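Local coordinates for protein rhamnosidase B (Bacillus sp., PDB 2OKX) that hydrolyses terminal alpha-L-rhamnose from rhamnose-containing glycosides, as a family 78 glycoside hydrolase, at residues I596-L601 against E647-R652; F631-A636 against W654-H659. One frame throughout, in Å; residues are numbered along the deposited sequence.

In the fold
Both contacts lie in the helical domain of the six-hairpin glycosidase family, the alpha barrel of this enzyme, and their centres are about 11 Å apart. Helix 647-665 serves both: its first turns meet helix 595-603 in contact 1, and the next turns meet helix 627-644 in contact 2. Along the chain the segments interleave, 596-601, 631-636, 647-652 and 654-659. The two sites touch directly, since Leu601 CD2 packs on Ala636 CB at 3.7 Å and Leu601 O probably accepts a hydrogen bond from Trp633 NE1. Three helices consecutive in the chain thus form one continuous patch of barrel packing, salt-bridged in contact 1 and wholly apolar in contact 2.

Contact 1. Residues I596-L601 against E647-R652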
ATOM      1  N   ILE A 596       2.491  15.492  -8.031  1.00 20.03           N
ATOM      2  CA  ILE A 596       2.463  14.084  -7.670  1.00 19.53           C
ATOM      3  C   ILE A 596       1.918  13.258  -8.837  1.00 18.60           C
ATOM      4  O   ILE A 596       2.367  12.146  -9.086  1.00 19.51           O
ATOM      5  CB  ILE A 596       1.599  13.847  -6.402  1.00 21.00           C
ATOM      6  CG1 ILE A 596       1.576  12.357  -6.056  1.00 19.75           C
ATOM      7  CG2 ILE A 596       0.187  14.379  -6.622  1.00 21.34           C
ATOM      8  CD1 ILE A 596       0.811  12.027  -4.773  1.00 19.06           C
ATOM      9  N   VAL A 597       0.954  13.809  -9.564  1.00 19.89           N
ATOM     10  CA  VAL A 597       0.381  13.091 -10.691  1.00 19.16           C
ATOM     11  C   VAL A 597       1.428  12.882 -11.786  1.00 21.02           C
ATOM     12  O   VAL A 597       1.614  11.762 -12.261  1.00 19.99           O
ATOM     13  CB  VAL A 597      -0.832  13.840 -11.285  1.00 19.61           C
ATOM     14  CG1 VAL A 597      -1.392  13.061 -12.456  1.00 18.30           C
ATOM     15  CG2 VAL A 597      -1.905  14.038 -10.209  1.00 19.21           C
ATOM     16  N   GLU A 598       2.120  13.946 -12.184  1.00 20.97           N
ATOM     17  CA  GLU A 598       3.128  13.796 -13.228  1.00 23.98           C
ATOM     18  C   GLU A 598       4.241  12.851 -12.785  1.00 23.25           C
ATOM     19  O   GLU A 598       4.718  12.034 -13.575  1.00 24.07           O
ATOM     20  CB  GLU A 598       3.732  15.145 -13.628  1.00 26.03           C
ATOM     21  CG  GLU A 598       4.740  14.985 -14.765  1.00 31.71           C
ATOM     22  CD  GLU A 598       5.243  16.292 -15.334  1.00 34.00           C
ATOM     23  OE1 GLU A 598       6.228  16.244 -16.098  1.00 36.82           O
ATOM     24  OE2 GLU A 598       4.661  17.356 -15.032  1.00 37.12           O
ATOM     25  N   ARG A 599       4.653  12.958 -11.526  1.00 22.83           N
ATOM     26  CA  ARG A 599       5.702  12.082 -11.006  1.00 22.57           C
ATOM     27  C   ARG A 599       5.301  10.627 -11.205  1.00 22.77           C
ATOM     28  O   ARG A 599       6.101   9.812 -11.651  1.00 24.67           O
ATOM     29  CB  ARG A 599       5.949  12.347  -9.514  1.00 22.39           C
ATOM     30  CG  ARG A 599       6.775  11.256  -8.829  1.00 22.17           C
ATOM     31  CD  ARG A 599       7.105  11.583  -7.379  1.00 20.62           C
ATOM     32  NE  ARG A 599       7.467  10.374  -6.641  1.00 22.93           N
ATOM     33  CZ  ARG A 599       8.563   9.652  -6.858  1.00 22.87           C
ATOM     34  NH1 ARG A 599       9.431  10.021  -7.794  1.00 21.24           N
ATOM     35  NH2 ARG A 599       8.771   8.541  -6.159  1.00 20.21           N
ATOM     36  N   CYS A 600       4.055  10.303 -10.880  1.00 21.52           N
ATOM     37  CA  CYS A 600       3.572   8.938 -11.029  1.00 21.82           C
ATOM     38  C   CYS A 600       3.510   8.500 -12.485  1.00 22.07           C
ATOM     39  O   CYS A 600       3.924   7.389 -12.820  1.00 21.35           O
ATOM     40  CB  CYS A 600       2.194   8.790 -10.379  1.00 21.40           C
ATOM     41  SG  CYS A 600       2.252   8.908  -8.569  1.00 24.90           S
ATOM     42  N   LEU A 601       2.990   9.369 -13.347  1.00 21.85           N
ATOM     43  CA  LEU A 601       2.886   9.047 -14.764  1.00 22.33           C
ATOM     44  C   LEU A 601       4.270   8.808 -15.372  1.00 23.47           C
ATOM     45  O   LEU A 601       4.437   7.938 -16.226  1.00 24.34           O
ATOM     46  CB  LEU A 601       2.173  10.176 -15.514  1.00 23.68           C
ATOM     47  CG  LEU A 601       0.739  10.494 -15.071  1.00 23.51           C
ATOM     48  CD1 LEU A 601       0.199  11.651 -15.895  1.00 25.68           C
ATOM     49  CD2 LEU A 601      -0.144   9.269 -15.231  1.00 23.51           C
ATOM     50  N   GLU A 647       1.402  20.970 -22.649  1.00 29.84           N
ATOM     51  CA  GLU A 647       1.781  20.364 -23.921  1.00 32.46           C
ATOM     52  C   GLU A 647       3.182  19.764 -23.888  1.00 30.72           C
ATOM     53  O   GLU A 647       3.446  18.760 -24.549  1.00 32.44           O
ATOM     54  CB  GLU A 647       1.687  21.400 -25.047  1.00 33.90           C
ATOM     55  CG  GLU A 647       0.263  21.651 -25.531  1.00 39.18           C
ATOM     56  CD  GLU A 647       0.178  22.750 -26.576  1.00 42.68           C
ATOM     57  OE1 GLU A 647      -0.864  22.842 -27.259  1.00 44.66           O
ATOM     58  OE2 GLU A 647       1.147  23.527 -26.709  1.00 45.13           O
ATOM     59  N   ALA A 648       4.075  20.379 -23.122  1.00 29.78           N
ATOM     60  CA  ALA A 648       5.445  19.893 -23.007  1.00 29.34           C
ATOM     61  C   ALA A 648       5.447  18.471 -22.464  1.00 29.99           C
ATOM     62  O   ALA A 648       6.198  17.617 -22.939  1.00 29.01           O
ATOM     63  CB  ALA A 648       6.252  20.805 -22.097  1.00 29.88           C
ATOM     64  N   PHE A 649       4.609  18.214 -21.464  1.00 27.77           N
ATOM     65  CA  PHE A 649       4.535  16.877 -20.894  1.00 27.04           C
ATOM     66  C   PHE A 649       3.989  15.891 -21.919  1.00 26.54           C
ATOM     67  O   PHE A 649       4.476  14.769 -22.025  1.00 27.51           O
ATOM     68  CB  PHE A 649       3.650  16.858 -19.638  1.00 25.34           C
ATOM     69  CG  PHE A 649       3.180  15.479 -19.259  1.00 24.54           C
ATOM     70  CD1 PHE A 649       1.946  15.008 -19.696  1.00 22.95           C
ATOM     71  CD2 PHE A 649       4.000  14.629 -18.529  1.00 25.37           C
ATOM     72  CE1 PHE A 649       1.540  13.707 -19.416  1.00 23.85           C
ATOM     73  CE2 PHE A 649       3.605  13.328 -18.246  1.00 24.89           C
ATOM     74  CZ  PHE A 649       2.371  12.865 -18.692  1.00 24.82           C
ATOM     75  N   ALA A 650       2.975  16.310 -22.670  1.00 28.03           N
ATOM     76  CA  ALA A 650       2.377  15.447 -23.682  1.00 30.31           C
ATOM     77  C   ALA A 650       3.437  14.992 -24.678  1.00 31.47           C
ATOM     78  O   ALA A 650       3.470  13.829 -25.083  1.00 31.34           O
ATOM     79  CB  ALA A 650       1.259  16.186 -24.408  1.00 29.18           C
ATOM     80  N   ALA A 651       4.303  15.922 -25.068  1.00 33.49           N
ATOM     81  CA  ALA A 651       5.373  15.632 -26.016  1.00 34.00           C
ATOM     82  C   ALA A 651       6.376  14.656 -25.408  1.00 33.52           C
ATOM     83  O   ALA A 651       6.834  13.729 -26.078  1.00 32.32           O
ATOM     84  CB  ALA A 651       6.077  16.929 -26.417  1.00 34.98           C
ATOM     85  N   ARG A 652       6.709  14.865 -24.138  1.00 32.24           N
ATOM     86  CA  ARG A 652       7.658  13.998 -23.449  1.00 31.76           C
ATOM     87  C   ARG A 652       7.129  12.585 -23.257  1.00 32.21           C
ATOM     88  O   ARG A 652       7.882  11.617 -23.358  1.00 33.30           O
ATOM     89  CB  ARG A 652       8.018  14.562 -22.069  1.00 32.76           C
ATOM     90  CG  ARG A 652       8.808  15.861 -22.076  1.00 36.85           C
ATOM     91  CD  ARG A 652       9.420  16.110 -20.704  1.00 38.76           C
ATOM     92  NE  ARG A 652       8.410  16.276 -19.660  1.00 41.81           N
ATOM     93  CZ  ARG A 652       7.803  17.426 -19.381  1.00 41.88           C
ATOM     94  NH1 ARG A 652       6.896  17.485 -18.416  1.00 40.73           N
ATOM     95  NH2 ARG A 652       8.117  18.524 -20.058  1.00 41.14           N
TER
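Glu598 OE1 accepts a hydrogen bond from Arg652 NH1 at 2.7 Å, part of a salt bridge. The N-H...O angle of 137° shows that the bond is bent. NH1 reaches OE1 on the syn side but lies out of the carboxylate plane: the carboxylate and guanidinium planes are only 11° from parallel, yet stepped. Glu598 spans the gap with an extended chain, CG anti to the backbone N, whereas Arg652 bends at chi3 (-63°), which folds its guanidinium back over Ala648 O and Phe649 CA of its own helix. The other carboxylate oxygen, OE2, makes a weak hydrogen bond with Tyr640 OH, so both oxygens have partners.

Beside the charged pair, Glu598 CG runs past Phe649 CD2 at 3.9 Å. Leu601 comes to the far end of the same ring, its CD1 3.7 Å from Phe649 CZ, the two side chains crossing at about a right angle. The segment axes, 12.3 Å apart and nearly parallel, belong to the helical barrel of the six-hairpin glycosidase domain, and side chains alone bridge them. Helix 627-644, between them in the chain, touches both: its Tyr640 meets Phe649 edge-to-face and packs on Leu601 and Val597, while helix 577-590 also packs against Val597.

Contact 2. Residues F631-A636 against W654-H659; sequences FFWILA and WPAVKH
Neighbouring helices of the alpha barrel, 627-644 and 647-665, form an antiparallel helical hairpin whose short segments cross at -151°, and Trp633, Ile634, Ala656 and Val657 make its apolar interface here. The axes approach to 11.0 Å, with Ile634 and Val657 the closest pair along the backbones. Trp633 has CG anti to its own N (chi1 169°), which sends the six-membered end of the indole across to the other helix. There CH2 meets Ala656 CB at 3.9 Å, and the methyl lies at the ring edge, near its plane. Val657 CG2 approaches the same end obliquely, close to both CH2 and CZ3.

The valine divides its branches between two partners: with chi1 at 173°, CG2 is left for the indole and CG1 for Ile634. On the five-membered ring, NE1 lies on the side away from this interface and probably hydrogen-bonds to Leu601 O, while Tyr614 meets the indole edge-to-face. Replacing Trp633 by an alanine would probably open a gap beside Ala656 CB and Val657 CG2 and leave Leu601 O without its indole donor. On the other branch of the valine, Ile634 CG2 lies 4.1 Å from Val657 CG1.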
ATOM      1  N   PHE A 631      -3.801   0.702 -19.747  1.00 23.43           N
ATOM      2  CA  PHE A 631      -4.736   1.511 -20.518  1.00 24.71           C
ATOM      3  C   PHE A 631      -5.201   2.691 -19.663  1.00 24.73           C
ATOM      4  O   PHE A 631      -5.423   3.787 -20.180  1.00 25.30           O
ATOM      5  CB  PHE A 631      -5.953   0.685 -20.962  1.00 25.89           C
ATOM      6  CG  PHE A 631      -5.606  -0.514 -21.812  1.00 24.46           C
ATOM      7  CD1 PHE A 631      -4.443  -0.536 -22.575  1.00 23.80           C
ATOM      8  CD2 PHE A 631      -6.457  -1.615 -21.856  1.00 25.04           C
ATOM      9  CE1 PHE A 631      -4.127  -1.645 -23.371  1.00 24.69           C
ATOM     10  CE2 PHE A 631      -6.151  -2.726 -22.649  1.00 25.02           C
ATOM     11  CZ  PHE A 631      -4.982  -2.737 -23.406  1.00 24.09           C
ATOM     12  N   PHE A 632      -5.349   2.470 -18.357  1.00 24.23           N
ATOM     13  CA  PHE A 632      -5.781   3.545 -17.467  1.00 22.44           C
ATOM     14  C   PHE A 632      -4.665   4.565 -17.308  1.00 21.53           C
ATOM     15  O   PHE A 632      -4.921   5.745 -17.050  1.00 21.28           O
ATOM     16  CB  PHE A 632      -6.207   2.995 -16.100  1.00 22.72           C
ATOM     17  CG  PHE A 632      -7.445   2.141 -16.149  1.00 25.27           C
ATOM     18  CD1 PHE A 632      -8.393   2.325 -17.156  1.00 27.18           C
ATOM     19  CD2 PHE A 632      -7.664   1.150 -15.199  1.00 25.16           C
ATOM     20  CE1 PHE A 632      -9.536   1.529 -17.214  1.00 26.64           C
ATOM     21  CE2 PHE A 632      -8.801   0.353 -15.250  1.00 27.05           C
ATOM     22  CZ  PHE A 632      -9.741   0.543 -16.263  1.00 27.79           C
ATOM     23  N   TRP A 633      -3.426   4.107 -17.463  1.00 21.63           N
ATOM     24  CA  TRP A 633      -2.268   4.989 -17.375  1.00 22.47           C
ATOM     25  C   TRP A 633      -2.325   5.953 -18.560  1.00 23.58           C
ATOM     26  O   TRP A 633      -2.061   7.146 -18.420  1.00 24.09           O
ATOM     27  CB  TRP A 633      -0.965   4.183 -17.441  1.00 21.25           C
ATOM     28  CG  TRP A 633       0.265   5.039 -17.623  1.00 23.47           C
ATOM     29  CD1 TRP A 633       0.829   5.873 -16.702  1.00 23.37           C
ATOM     30  CD2 TRP A 633       1.058   5.161 -18.812  1.00 23.39           C
ATOM     31  NE1 TRP A 633       1.924   6.510 -17.242  1.00 24.52           N
ATOM     32  CE2 TRP A 633       2.086   6.092 -18.537  1.00 25.65           C
ATOM     33  CE3 TRP A 633       0.999   4.575 -20.084  1.00 25.93           C
ATOM     34  CZ2 TRP A 633       3.051   6.452 -19.489  1.00 25.74           C
ATOM     35  CZ3 TRP A 633       1.960   4.932 -21.034  1.00 26.77           C
ATOM     36  CH2 TRP A 633       2.971   5.862 -20.728  1.00 26.95           C
ATOM     37  N   ILE A 634      -2.660   5.426 -19.735  1.00 24.11           N
ATOM     38  CA  ILE A 634      -2.753   6.267 -20.920  1.00 24.40           C
ATOM     39  C   ILE A 634      -3.866   7.287 -20.696  1.00 24.29           C
ATOM     40  O   ILE A 634      -3.713   8.468 -20.999  1.00 23.77           O
ATOM     41  CB  ILE A 634      -3.048   5.423 -22.181  1.00 25.51           C
ATOM     42  CG1 ILE A 634      -1.830   4.546 -22.502  1.00 24.79           C
ATOM     43  CG2 ILE A 634      -3.375   6.336 -23.361  1.00 24.03           C
ATOM     44  CD1 ILE A 634      -2.042   3.575 -23.655  1.00 26.78           C
ATOM     45  N   LEU A 635      -4.983   6.818 -20.149  1.00 25.66           N
ATOM     46  CA  LEU A 635      -6.116   7.688 -19.857  1.00 24.80           C
ATOM     47  C   LEU A 635      -5.652   8.789 -18.906  1.00 23.51           C
ATOM     48  O   LEU A 635      -5.900   9.971 -19.144  1.00 23.01           O
ATOM     49  CB  LEU A 635      -7.237   6.891 -19.187  1.00 27.01           C
ATOM     50  CG  LEU A 635      -8.690   7.324 -19.419  1.00 30.35           C
ATOM     51  CD1 LEU A 635      -9.552   6.729 -18.322  1.00 29.85           C
ATOM     52  CD2 LEU A 635      -8.822   8.832 -19.433  1.00 29.87           C
ATOM     53  N   ALA A 636      -4.972   8.397 -17.831  1.00 21.26           N
ATOM     54  CA  ALA A 636      -4.487   9.361 -16.849  1.00 20.72           C
ATOM     55  C   ALA A 636      -3.553  10.392 -17.480  1.00 21.65           C
ATOM     56  O   ALA A 636      -3.577  11.569 -17.107  1.00 20.82           O
ATOM     57  CB  ALA A 636      -3.781   8.637 -15.706  1.00 20.77           C
ATOM     58  N   TRP A 654       4.428  11.130 -25.049  1.00 31.26           N
ATOM     59  CA  TRP A 654       3.887  10.485 -26.249  1.00 32.21           C
ATOM     60  C   TRP A 654       4.631   9.221 -26.684  1.00 31.03           C
ATOM     61  O   TRP A 654       4.009   8.188 -26.935  1.00 31.74           O
ATOM     62  CB  TRP A 654       3.836  11.469 -27.425  1.00 32.08           C
ATOM     63  CG  TRP A 654       3.542  10.792 -28.741  1.00 33.40           C
ATOM     64  CD1 TRP A 654       4.320  10.815 -29.864  1.00 33.91           C
ATOM     65  CD2 TRP A 654       2.413   9.961 -29.054  1.00 32.29           C
ATOM     66  NE1 TRP A 654       3.749  10.049 -30.855  1.00 33.06           N
ATOM     67  CE2 TRP A 654       2.579   9.513 -30.386  1.00 33.16           C
ATOM     68  CE3 TRP A 654       1.280   9.550 -28.340  1.00 33.61           C
ATOM     69  CZ2 TRP A 654       1.654   8.673 -31.018  1.00 31.77           C
ATOM     70  CZ3 TRP A 654       0.359   8.713 -28.970  1.00 33.02           C
ATOM     71  CH2 TRP A 654       0.554   8.284 -30.296  1.00 33.54           C
ATOM     72  N   PRO A 655       5.968   9.285 -26.793  1.00 31.19           N
ATOM     73  CA  PRO A 655       6.737   8.105 -27.207  1.00 31.86           C
ATOM     74  C   PRO A 655       6.449   6.861 -26.364  1.00 31.60           C
ATOM     75  O   PRO A 655       6.266   5.767 -26.904  1.00 31.25           O
ATOM     76  CB  PRO A 655       8.182   8.579 -27.079  1.00 32.43           C
ATOM     77  CG  PRO A 655       8.076  10.026 -27.446  1.00 32.34           C
ATOM     78  CD  PRO A 655       6.845  10.463 -26.676  1.00 31.36           C
ATOM     79  N   ALA A 656       6.405   7.026 -25.044  1.00 30.53           N
ATOM     80  CA  ALA A 656       6.133   5.903 -24.151  1.00 30.17           C
ATOM     81  C   ALA A 656       4.726   5.365 -24.387  1.00 29.66           C
ATOM     82  O   ALA A 656       4.484   4.161 -24.275  1.00 30.79           O
ATOM     83  CB  ALA A 656       6.292   6.334 -22.695  1.00 30.57           C
ATOM     84  N   VAL A 657       3.798   6.260 -24.709  1.00 29.61           N
ATOM     85  CA  VAL A 657       2.415   5.869 -24.964  1.00 28.95           C
ATOM     86  C   VAL A 657       2.318   5.084 -26.268  1.00 30.33           C
ATOM     87  O   VAL A 657       1.675   4.037 -26.333  1.00 28.80           O
ATOM     88  CB  VAL A 657       1.493   7.110 -25.052  1.00 28.51           C
ATOM     89  CG1 VAL A 657       0.100   6.696 -25.494  1.00 26.59           C
ATOM     90  CG2 VAL A 657       1.432   7.806 -23.696  1.00 27.14           C
ATOM     91  N   LYS A 658       2.961   5.608 -27.306  1.00 31.87           N
ATOM     92  CA  LYS A 658       2.967   4.972 -28.620  1.00 34.34           C
ATOM     93  C   LYS A 658       3.629   3.597 -28.523  1.00 33.85           C
ATOM     94  O   LYS A 658       3.120   2.604 -29.047  1.00 33.08           O
ATOM     95  CB  LYS A 658       3.736   5.858 -29.603  1.00 36.23           C
ATOM     96  CG  LYS A 658       3.812   5.341 -31.028  1.00 40.05           C
ATOM     97  CD  LYS A 658       4.599   6.318 -31.895  1.00 42.38           C
ATOM     98  CE  LYS A 658       4.680   5.848 -33.335  1.00 45.28           C
ATOM     99  NZ  LYS A 658       3.328   5.699 -33.936  1.00 47.53           N
ATOM    100  N   HIS A 659       4.763   3.558 -27.832  1.00 33.78           N
ATOM    101  CA  HIS A 659       5.526   2.332 -27.645  1.00 34.24           C
ATOM    102  C   HIS A 659       4.706   1.173 -27.075  1.00 34.17           C
ATOM    103  O   HIS A 659       4.704   0.077 -27.632  1.00 32.85           O
ATOM    104  CB  HIS A 659       6.725   2.609 -26.733  1.00 36.40           C
ATOM    105  CG  HIS A 659       7.530   1.392 -26.402  1.00 40.64           C
ATOM    106  ND1 HIS A 659       8.231   0.678 -27.351  1.00 42.81           N
ATOM    107  CD2 HIS A 659       7.736   0.754 -25.225  1.00 42.11           C
ATOM    108  CE1 HIS A 659       8.833  -0.346 -26.773  1.00 43.37           C
ATOM    109  NE2 HIS A 659       8.550  -0.323 -25.483  1.00 43.33           N
TER